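Local coordinates for Alpha/beta hydrolase fold protein (Chitinophaga pinensis, PDB 4PW0), which probably acts as a serine-dependent hydrolase of the alpha/beta hydrolase fold, on a substrate that has not been established, at residues C41-T46 and L107-G112; G47-W52 and L66-N71; F114-M119 and I130-A135. One frame throughout, in Å; residues are numbered along the deposited sequence. Where two conformers were deposited one is given.

Contact 1 of 3, residues C41-T46 and L107-G112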
loop_
_atom_site.group_PDB
_atom_site.type_symbol
_atom_site.label_atom_id
_atom_site.label_comp_id
_atom_site.label_asym_id
_atom_site.label_seq_id
_atom_site.Cartn_x
_atom_site.Cartn_y
_atom_site.Cartn_z
ATOM N N CYS A 41 -11.041 -3.630 17.438
ATOM C CA CYS A 41 -10.277 -4.672 16.759
ATOM C C CYS A 41 -10.960 -6.016 16.865
ATOM O O CYS A 41 -11.439 -6.406 17.941
ATOM C CB CYS A 41 -8.852 -4.760 17.331
ATOM S SG CYS A 41 -7.925 -3.231 17.175
ATOM N N PHE A 42 -10.977 -6.749 15.763
ATOM C CA PHE A 42 -11.688 -8.011 15.615
ATOM C C PHE A 42 -10.720 -9.101 15.203
ATOM O O PHE A 42 -10.043 -8.979 14.190
ATOM C CB PHE A 42 -12.828 -7.910 14.593
ATOM C CG PHE A 42 -13.865 -6.865 14.934
ATOM C CD1 PHE A 42 -13.614 -5.521 14.737
ATOM C CD2 PHE A 42 -15.109 -7.245 15.425
ATOM C CE1 PHE A 42 -14.570 -4.546 15.032
ATOM C CE2 PHE A 42 -16.057 -6.273 15.729
ATOM C CZ PHE A 42 -15.778 -4.941 15.561
ATOM N N GLN A 43 -10.654 -10.135 16.019
ATOM C CA GLN A 43 -9.547 -11.115 15.988
ATOM C C GLN A 43 -9.690 -12.237 14.956
ATOM O O GLN A 43 -10.781 -12.506 14.427
ATOM C CB GLN A 43 -9.375 -11.675 17.412
ATOM C CG GLN A 43 -8.157 -12.526 17.727
ATOM C CD GLN A 43 -6.845 -11.867 17.410
ATOM O OE1 GLN A 43 -6.535 -11.520 16.248
ATOM N NE2 GLN A 43 -6.059 -11.607 18.464
ATOM N N HIS A 44 -8.565 -12.897 14.680
ATOM C CA HIS A 44 -8.518 -14.059 13.785
ATOM C C HIS A 44 -9.040 -15.352 14.340
ATOM O O HIS A 44 -9.332 -15.441 15.528
ATOM C CB HIS A 44 -7.056 -14.255 13.329
ATOM C CG HIS A 44 -6.117 -14.810 14.374
ATOM N ND1 HIS A 44 -6.067 -16.143 14.694
ATOM C CD2 HIS A 44 -5.126 -14.234 15.096
ATOM C CE1 HIS A 44 -5.130 -16.353 15.609
ATOM N NE2 HIS A 44 -4.525 -15.223 15.840
ATOM N N PHE A 45 -9.041 -16.408 13.498
ATOM C CA PHE A 45 -9.500 -17.801 13.858
ATOM C C PHE A 45 -8.677 -18.402 14.976
ATOM O O PHE A 45 -7.493 -18.557 14.853
ATOM C CB PHE A 45 -9.372 -18.701 12.621
ATOM C CG PHE A 45 -9.652 -20.173 12.831
ATOM C CD1 PHE A 45 -10.858 -20.613 13.351
ATOM C CD2 PHE A 45 -8.747 -21.121 12.449
ATOM C CE1 PHE A 45 -11.095 -21.969 13.503
ATOM C CE2 PHE A 45 -8.960 -22.473 12.621
ATOM C CZ PHE A 45 -10.165 -22.917 13.149
ATOM N N THR A 46 -9.351 -18.745 16.061
ATOM C CA THR A 46 -8.806 -19.294 17.315
ATOM C C THR A 46 -8.111 -18.249 18.186
ATOM O O THR A 46 -7.713 -18.582 19.305
ATOM C CB THR A 46 -7.880 -20.509 17.187
ATOM O OG1 THR A 46 -6.537 -20.084 16.837
ATOM C CG2 THR A 46 -8.399 -21.511 16.215
ATOM N N LEU A 107 -10.892 -2.529 12.854
ATOM C CA LEU A 107 -9.771 -3.278 12.253
ATOM C C LEU A 107 -10.127 -4.751 12.398
ATOM O O LEU A 107 -10.312 -5.246 13.507
ATOM C CB LEU A 107 -8.464 -2.973 12.988
ATOM C CG LEU A 107 -7.181 -3.690 12.498
ATOM C CD1 LEU A 107 -5.983 -3.012 13.158
ATOM C CD2 LEU A 107 -7.188 -5.091 12.871
ATOM N N GLY A 108 -10.239 -5.466 11.284
ATOM C CA GLY A 108 -10.587 -6.867 11.324
ATOM C C GLY A 108 -9.490 -7.686 10.644
ATOM O O GLY A 108 -9.160 -7.428 9.483
ATOM N N PHE A 109 -9.007 -8.711 11.362
ATOM C CA PHE A 109 -8.016 -9.641 10.819
ATOM C C PHE A 109 -8.670 -11.005 10.619
ATOM O O PHE A 109 -9.243 -11.560 11.552
ATOM C CB PHE A 109 -6.850 -9.738 11.812
ATOM C CG PHE A 109 -5.764 -10.756 11.440
ATOM C CD1 PHE A 109 -5.362 -10.919 10.131
ATOM C CD2 PHE A 109 -5.118 -11.493 12.430
ATOM C CE1 PHE A 109 -4.372 -11.832 9.798
ATOM C CE2 PHE A 109 -4.103 -12.370 12.107
ATOM C CZ PHE A 109 -3.736 -12.546 10.779
ATOM N N SER A 110 -8.596 -11.540 9.389
ATOM C CA SER A 110 -9.020 -12.909 9.064
ATOM C C SER A 110 -10.553 -13.003 9.325
ATOM O O SER A 110 -11.295 -12.191 8.753
ATOM C CB SER A 110 -8.167 -13.896 9.827
ATOM O OG SER A 110 -8.586 -15.213 9.486
ATOM N N LEU A 111 -11.020 -13.900 10.192
ATOM C CA LEU A 111 -12.429 -13.926 10.564
ATOM C C LEU A 111 -12.951 -12.533 10.941
ATOM O O LEU A 111 -14.052 -12.126 10.544
ATOM C CB LEU A 111 -12.568 -14.872 11.747
ATOM C CG LEU A 111 -13.927 -14.900 12.414
ATOM C CD1 LEU A 111 -15.003 -15.325 11.452
ATOM C CD2 LEU A 111 -13.874 -15.847 13.611
ATOM N N GLY A 112 -12.150 -11.766 11.692
ATOM C CA GLY A 112 -12.531 -10.436 12.039
ATOM C C GLY A 112 -12.722 -9.521 10.846
ATOM O O GLY A 112 -13.536 -8.589 10.886
#
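Phe42 and Leu107 sit on neighbouring parallel strands, where Phe42 N donates to Leu107 O (2.8 Å) and Phe109 N returns an almost straight bond to Phe42 O (3.0 Å, 176° at the hydrogen). Leu107 O also lies at the rim of the Phe42 ring, in its plane, 3.5 Å from CD1. On the face opposite to Phe42, Leu107 CB packs near Cys41 SG. Phe42 O additionally meets the CA-H of Gly112; a side chain at Gly112 would collide with that oxygen. Beyond the strands, His44 CB rests 3.5 Å from Phe109 CD2 and 3.7 Å from Ser110 CB. Its CG lies between the backbone N and the carbonyl carbon (chi1 73°), within reach of Phe109 CE2; the two side chains lie side by side, ring planes 76° apart. ND1 donates to Phe45 O (2.8 Å) from above the carbonyl plane. An alanine here would probably leave Phe45 O without this donor and open a gap beside the Phe109 ring. Gly108, Ser110 and Gly112 fit the GxSxG pattern of a nucleophile elbow, and Ser110 is probably the nucleophile of a triad with His262 and Asp234. The paired bonds at Phe42 and the packing of His44 hold residues 42-44 against the strand and turn carrying this serine.

Contact 2 of 3, residues G47-W52 and L66-N71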
loop_
_atom_site.group_PDB
_atom_site.type_symbol
_atom_site.label_atom_id
_atom_site.label_comp_id
_atom_site.label_asym_id
_atom_site.label_seq_id
_atom_site.Cartn_x
_atom_site.Cartn_y
_atom_site.Cartn_z
ATOM N N GLY A 47 -7.948 -17.026 17.715
ATOM C CA GLY A 47 -7.188 -16.033 18.487
ATOM C C GLY A 47 -7.934 -15.512 19.679
ATOM O O GLY A 47 -9.153 -15.366 19.652
ATOM N N THR A 48 -7.163 -15.168 20.698
ATOM C CA THR A 48 -7.679 -14.534 21.925
ATOM C C THR A 48 -7.018 -13.186 22.087
ATOM O O THR A 48 -6.357 -12.678 21.191
ATOM C CB THR A 48 -7.414 -15.444 23.147
ATOM O OG1 THR A 48 -6.003 -15.494 23.388
ATOM C CG2 THR A 48 -7.992 -16.849 22.901
ATOM N N LEU A 49 -7.239 -12.549 23.241
ATOM C CA LEU A 49 -6.704 -11.250 23.455
ATOM C C LEU A 49 -5.172 -11.206 23.290
ATOM O O LEU A 49 -4.615 -10.189 22.825
ATOM C CB LEU A 49 -7.035 -10.711 24.850
ATOM C CG LEU A 49 -8.523 -10.430 25.077
ATOM C CD1 LEU A 49 -8.820 -10.304 26.572
ATOM C CD2 LEU A 49 -8.957 -9.156 24.356
ATOM N N ASP A 50 -4.523 -12.324 23.660
ATOM C CA ASP A 50 -3.082 -12.476 23.705
ATOM C C ASP A 50 -2.439 -12.811 22.324
ATOM O O ASP A 50 -1.211 -12.936 22.213
ATOM C CB ASP A 50 -2.719 -13.571 24.739
ATOM C CG ASP A 50 -3.161 -13.236 26.162
ATOM O OD1 ASP A 50 -3.192 -12.027 26.570
ATOM O OD2 ASP A 50 -3.483 -14.259 26.847
ATOM N N ASN A 51 -3.294 -12.988 21.306
ATOM C CA ASN A 51 -2.788 -13.206 19.929
ATOM C C ASN A 51 -2.594 -11.923 19.167
ATOM O O ASN A 51 -2.052 -11.913 18.058
ATOM C CB ASN A 51 -3.721 -14.141 19.191
ATOM C CG ASN A 51 -3.648 -15.550 19.747
ATOM O OD1 ASN A 51 -4.442 -15.975 20.603
ATOM N ND2 ASN A 51 -2.611 -16.285 19.303
ATOM N N TRP A 52 -3.038 -10.779 19.725
ATOM C CA TRP A 52 -2.720 -9.493 19.143
ATOM C C TRP A 52 -1.235 -9.175 19.299
ATOM O O TRP A 52 -0.667 -9.389 20.379
ATOM C CB TRP A 52 -3.574 -8.361 19.736
ATOM C CG TRP A 52 -5.008 -8.426 19.341
ATOM C CD1 TRP A 52 -6.074 -8.821 20.137
ATOM C CD2 TRP A 52 -5.558 -8.109 18.068
ATOM N NE1 TRP A 52 -7.239 -8.803 19.412
ATOM C CE2 TRP A 52 -6.957 -8.335 18.150
ATOM C CE3 TRP A 52 -5.024 -7.646 16.857
ATOM C CZ2 TRP A 52 -7.802 -8.180 17.049
ATOM C CZ3 TRP A 52 -5.864 -7.462 15.784
ATOM C CH2 TRP A 52 -7.244 -7.737 15.883
ATOM N N LEU A 66 -7.815 2.113 21.756
ATOM C CA LEU A 66 -7.919 0.861 21.019
ATOM C C LEU A 66 -8.557 -0.178 21.919
ATOM O O LEU A 66 -8.115 -0.390 23.057
ATOM C CB LEU A 66 -6.522 0.457 20.590
ATOM C CG LEU A 66 -6.335 -0.626 19.575
ATOM C CD1 LEU A 66 -5.064 -0.546 18.755
ATOM C CD2 LEU A 66 -6.276 -1.922 20.381
ATOM N N ILE A 67 -9.610 -0.824 21.432
ATOM C CA ILE A 67 -10.303 -1.853 22.159
ATOM C C ILE A 67 -10.054 -3.189 21.462
ATOM O O ILE A 67 -10.307 -3.333 20.262
ATOM C CB ILE A 67 -11.841 -1.591 22.204
ATOM C CG1 ILE A 67 -12.163 -0.240 22.863
ATOM C CG2 ILE A 67 -12.572 -2.756 22.854
ATOM C CD1 ILE A 67 -11.931 -0.238 24.317
ATOM N N ILE A 68 -9.529 -4.132 22.220
ATOM C CA ILE A 68 -9.452 -5.538 21.833
ATOM C C ILE A 68 -10.418 -6.302 22.700
ATOM O O ILE A 68 -10.586 -5.972 23.902
ATOM C CB ILE A 68 -8.017 -6.117 21.892
ATOM C CG1 ILE A 68 -7.320 -5.850 23.248
ATOM C CG2 ILE A 68 -7.178 -5.577 20.726
ATOM C CD1 ILE A 68 -6.023 -6.603 23.431
ATOM N N PHE A 69 -11.104 -7.275 22.142
ATOM C CA PHE A 69 -12.104 -8.029 22.873
ATOM C C PHE A 69 -12.205 -9.457 22.442
ATOM O O PHE A 69 -11.888 -9.794 21.285
ATOM C CB PHE A 69 -13.491 -7.340 22.795
ATOM C CG PHE A 69 -14.210 -7.529 21.483
ATOM C CD1 PHE A 69 -13.816 -6.831 20.333
ATOM C CD2 PHE A 69 -15.266 -8.381 21.399
ATOM C CE1 PHE A 69 -14.483 -7.034 19.135
ATOM C CE2 PHE A 69 -15.951 -8.589 20.213
ATOM C CZ PHE A 69 -15.551 -7.909 19.065
ATOM N N ASP A 70 -12.720 -10.304 23.330
ATOM C CA ASP A 70 -13.107 -11.646 22.992
ATOM C C ASP A 70 -14.591 -11.654 22.665
ATOM O O ASP A 70 -15.449 -11.256 23.502
ATOM C CB ASP A 70 -12.841 -12.629 24.092
ATOM C CG ASP A 70 -11.384 -12.988 24.293
ATOM O OD1 ASP A 70 -10.621 -13.054 23.304
ATOM O OD2 ASP A 70 -10.990 -13.246 25.498
ATOM N N ASN A 71 -14.944 -12.048 21.459
ATOM C CA ASN A 71 -16.344 -12.190 21.103
ATOM C C ASN A 71 -16.970 -13.351 21.935
ATOM O O ASN A 71 -16.275 -14.101 22.608
ATOM C CB ASN A 71 -16.460 -12.358 19.586
ATOM C CG ASN A 71 -17.758 -11.792 19.018
ATOM O OD1 ASN A 71 -18.822 -11.791 19.674
ATOM N ND2 ASN A 71 -17.685 -11.261 17.784
HETATM O O HOH W 1 -10.438 -13.004 20.602
HETATM O O HOH W 2 -10.292 -8.174 19.484
HETATM O O HOH W 3 -9.096 -10.542 20.899
#
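Ile68 puts CG2 over one face of the Trp52 indole, 3.5 Å from the centroid of the five-membered ring and only 15° off its normal: a CH-pi contact, with CD1 and NE1 the nearest ring atoms. The two side chains slide past each other in opposite directions. With CG1 between the backbone N and the carbonyl carbon (chi1 51°), Ile68 also offers that carbon to Leu49 CD2 at 3.9 Å, so one side chain serves both loop residues. Leu49 CD2 covers the peptide that follows, 3.6 Å from Ile68 O. The strand 66-69 is next to strand 39-42 in the central sheet of the alpha/beta hydrolase fold, and residues 47-52 belong to the loop between strand 39-42 and helix 54-61. At Phe69 the link is through water: Trp52 NE1 donates to a water that in turn donates to Phe69 O, and Phe69 N donates to a second water, 2.9 Å away, which takes a weak bond from NE1. Asp70 follows, its OD2 3.8 Å from Leu49 CG, the aspartate side chain passing at a slant to that of the leucine. A third water donates both to Asp70 OD1 (2.7 Å) and to Gly47 O (2.9 Å), while Leu76 N gives OD2 a weak bond.

Contact 3 of 3, residues F114-M119 and I130-A135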
loop_
_atom_site.group_PDB
_atom_site.type_symbol
_atom_site.label_atom_id
_atom_site.label_comp_id
_atom_site.label_asym_id
_atom_site.label_seq_id
_atom_site.Cartn_x
_atom_site.Cartn_y
_atom_site.Cartn_z
ATOM N N PHE A 114 -14.024 -10.516 8.071
ATOM C CA PHE A 114 -15.373 -10.808 7.566
ATOM C C PHE A 114 -16.416 -10.036 8.398
ATOM O O PHE A 114 -17.334 -9.379 7.850
ATOM C CB PHE A 114 -15.732 -12.288 7.724
ATOM C CG PHE A 114 -14.810 -13.270 7.065
ATOM C CD1 PHE A 114 -13.911 -12.920 6.069
ATOM C CD2 PHE A 114 -14.856 -14.584 7.456
ATOM C CE1 PHE A 114 -13.049 -13.865 5.513
ATOM C CE2 PHE A 114 -14.037 -15.529 6.891
ATOM C CZ PHE A 114 -13.138 -15.203 5.913
ATOM N N ILE A 115 -16.227 -10.022 9.712
ATOM C CA ILE A 115 -17.161 -9.338 10.623
ATOM C C ILE A 115 -17.214 -7.847 10.316
ATOM O O ILE A 115 -18.313 -7.250 10.279
ATOM C CB ILE A 115 -16.784 -9.613 12.095
ATOM C CG1 ILE A 115 -17.055 -11.083 12.450
ATOM C CG2 ILE A 115 -17.584 -8.710 13.054
ATOM C CD1 ILE A 115 -16.412 -11.556 13.748
ATOM N N VAL A 116 -16.079 -7.200 10.043
ATOM C CA VAL A 116 -16.153 -5.740 9.822
ATOM C C VAL A 116 -16.867 -5.427 8.515
ATOM O O VAL A 116 -17.507 -4.396 8.427
ATOM C CB VAL A 116 -14.782 -5.047 9.879
ATOM C CG1 VAL A 116 -14.165 -5.239 11.269
ATOM C CG2 VAL A 116 -13.803 -5.505 8.791
ATOM N N GLN A 117 -16.747 -6.288 7.504
ATOM C CA GLN A 117 -17.506 -6.085 6.251
ATOM C C GLN A 117 -19.020 -6.181 6.527
ATOM O O GLN A 117 -19.788 -5.336 6.096
ATOM C CB GLN A 117 -17.149 -7.113 5.218
ATOM C CG GLN A 117 -15.741 -7.016 4.651
ATOM C CD GLN A 117 -15.452 -8.192 3.747
ATOM O OE1 GLN A 117 -16.074 -8.336 2.689
ATOM N NE2 GLN A 117 -14.492 -9.008 4.131
ATOM N N TYR A 118 -19.425 -7.229 7.236
ATOM C CA TYR A 118 -20.828 -7.431 7.533
ATOM C C TYR A 118 -21.353 -6.280 8.400
ATOM O O TYR A 118 -22.469 -5.770 8.185
ATOM C CB TYR A 118 -21.066 -8.807 8.165
ATOM C CG TYR A 118 -22.527 -9.186 8.137
ATOM C CD1 TYR A 118 -23.114 -9.580 6.958
ATOM C CD2 TYR A 118 -23.321 -9.083 9.242
ATOM C CE1 TYR A 118 -24.465 -9.870 6.873
ATOM C CE2 TYR A 118 -24.698 -9.370 9.172
ATOM C CZ TYR A 118 -25.247 -9.776 8.005
ATOM O OH TYR A 118 -26.606 -10.061 7.941
HETATM N N MSE A 119 -20.573 -5.845 9.379
HETATM C CA MSE A 119 -20.969 -4.741 10.261
HETATM C C MSE A 119 -21.161 -3.465 9.495
HETATM O O MSE A 119 -22.094 -2.687 9.768
HETATM C CB MSE A 119 -19.931 -4.518 11.376
HETATM C CG MSE A 119 -20.491 -3.682 12.525
HETATM SE SE MSE A 119 -19.215 -3.439 13.965
HETATM C CE MSE A 119 -19.388 -5.214 14.685
ATOM N N ILE A 130 -12.492 1.664 8.030
ATOM C CA ILE A 130 -12.370 0.207 8.125
ATOM C C ILE A 130 -10.974 -0.232 7.677
ATOM O O ILE A 130 -10.496 0.189 6.622
ATOM C CB ILE A 130 -13.399 -0.462 7.198
ATOM C CG1 ILE A 130 -14.818 0.015 7.532
ATOM C CG2 ILE A 130 -13.292 -1.971 7.192
ATOM C CD1 ILE A 130 -15.851 -0.477 6.535
ATOM N N ILE A 131 -10.361 -1.127 8.465
ATOM C CA ILE A 131 -9.120 -1.814 8.065
ATOM C C ILE A 131 -9.418 -3.311 7.998
ATOM O O ILE A 131 -9.962 -3.867 8.955
ATOM C CB ILE A 131 -7.987 -1.555 9.061
ATOM C CG1 ILE A 131 -7.744 -0.058 9.214
ATOM C CG2 ILE A 131 -6.723 -2.288 8.620
ATOM C CD1 ILE A 131 -7.205 0.315 10.577
ATOM N N ILE A 132 -9.061 -3.941 6.875
ATOM C CA ILE A 132 -9.244 -5.364 6.639
ATOM C C ILE A 132 -7.860 -5.952 6.401
ATOM O O ILE A 132 -7.170 -5.520 5.478
ATOM C CB ILE A 132 -10.155 -5.659 5.438
ATOM C CG1 ILE A 132 -11.540 -5.097 5.661
ATOM C CG2 ILE A 132 -10.183 -7.163 5.149
ATOM C CD1 ILE A 132 -12.426 -5.140 4.443
ATOM N N VAL A 133 -7.493 -6.941 7.208
ATOM C CA VAL A 133 -6.193 -7.621 7.073
ATOM C C VAL A 133 -6.448 -9.096 6.828
ATOM O O VAL A 133 -7.205 -9.720 7.574
ATOM C CB VAL A 133 -5.319 -7.460 8.316
ATOM C CG1 VAL A 133 -3.968 -8.107 8.112
ATOM C CG2 VAL A 133 -5.209 -5.995 8.709
ATOM N N GLY A 134 -5.815 -9.670 5.805
ATOM C CA GLY A 134 -5.851 -11.114 5.661
ATOM C C GLY A 134 -7.242 -11.696 5.521
ATOM O O GLY A 134 -7.556 -12.704 6.191
ATOM N N ALA A 135 -8.086 -11.126 4.676
ATOM C CA ALA A 135 -9.450 -11.614 4.542
ATOM C C ALA A 135 -9.901 -11.650 3.086
ATOM O O ALA A 135 -9.060 -11.749 2.178
ATOM C CB ALA A 135 -10.391 -10.841 5.454
#
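A beta-alpha-beta crossover of the alpha/beta hydrolase fold, strand 104-109, helix 111-122 and strand 127-133, brings these residues together, the helix packing against the strand it leads into. The axes of segments 114-119 and 130-133 come within 8.7 Å and run at 147°, closer to antiparallel than to parallel. No hydrogen bond joins the two; the seam is apolar. Val116 CG2, held between its own backbone N and carbonyl carbon, fits between two isoleucines of the strand, 3.9 Å from Ile130 CG2 and 3.9 Å from Ile132 CG1. The Val116 side chain and each of the two isoleucines run past one another, pointing opposite ways, while Ile131 between them turns to the other face of the sheet, towards helix 269-282. One residue on, Gln117 crosses Ile132 at about a right angle, and its CG touches Ile132 CD1 at 3.8 Å. This uses only the aliphatic part of the glutamine, whose NE2 bonds to Gly113 O of its own helix and to Ala136 O, the second bond tying the helix to the chain just past the strand. Phe114, stacked on Trp210, meets the end of the second segment. Its CG lies anti to the carbonyl carbon (chi1 -57°), and the ring reaches Ala135 CB obliquely, at 4.0 Å from CE1.

All three contacts are buried, and contact 1 is the most central, its centre about 2 Å from that of the chain, against about 7 Å and about 9 Å for the centres of contacts 3 and 2. All reach the same sheet. Contact 1 joins two adjacent strands through backbone bonds; Cys41 N bonds probably to Ile67 O of contact 2, and Gly108 N to Ile131 O of contact 3, which makes contact 1 the middle of the three. Contacts 1 and 3 also share helix 111-122. Their chemistry differs: backbone bonding with aromatic packing near the likely nucleophile in contact 1, a loop held by methyl-on-indole packing together with water bridges in contact 2, and apolar helix-on-sheet packing without a hydrogen bond across it in contact 3.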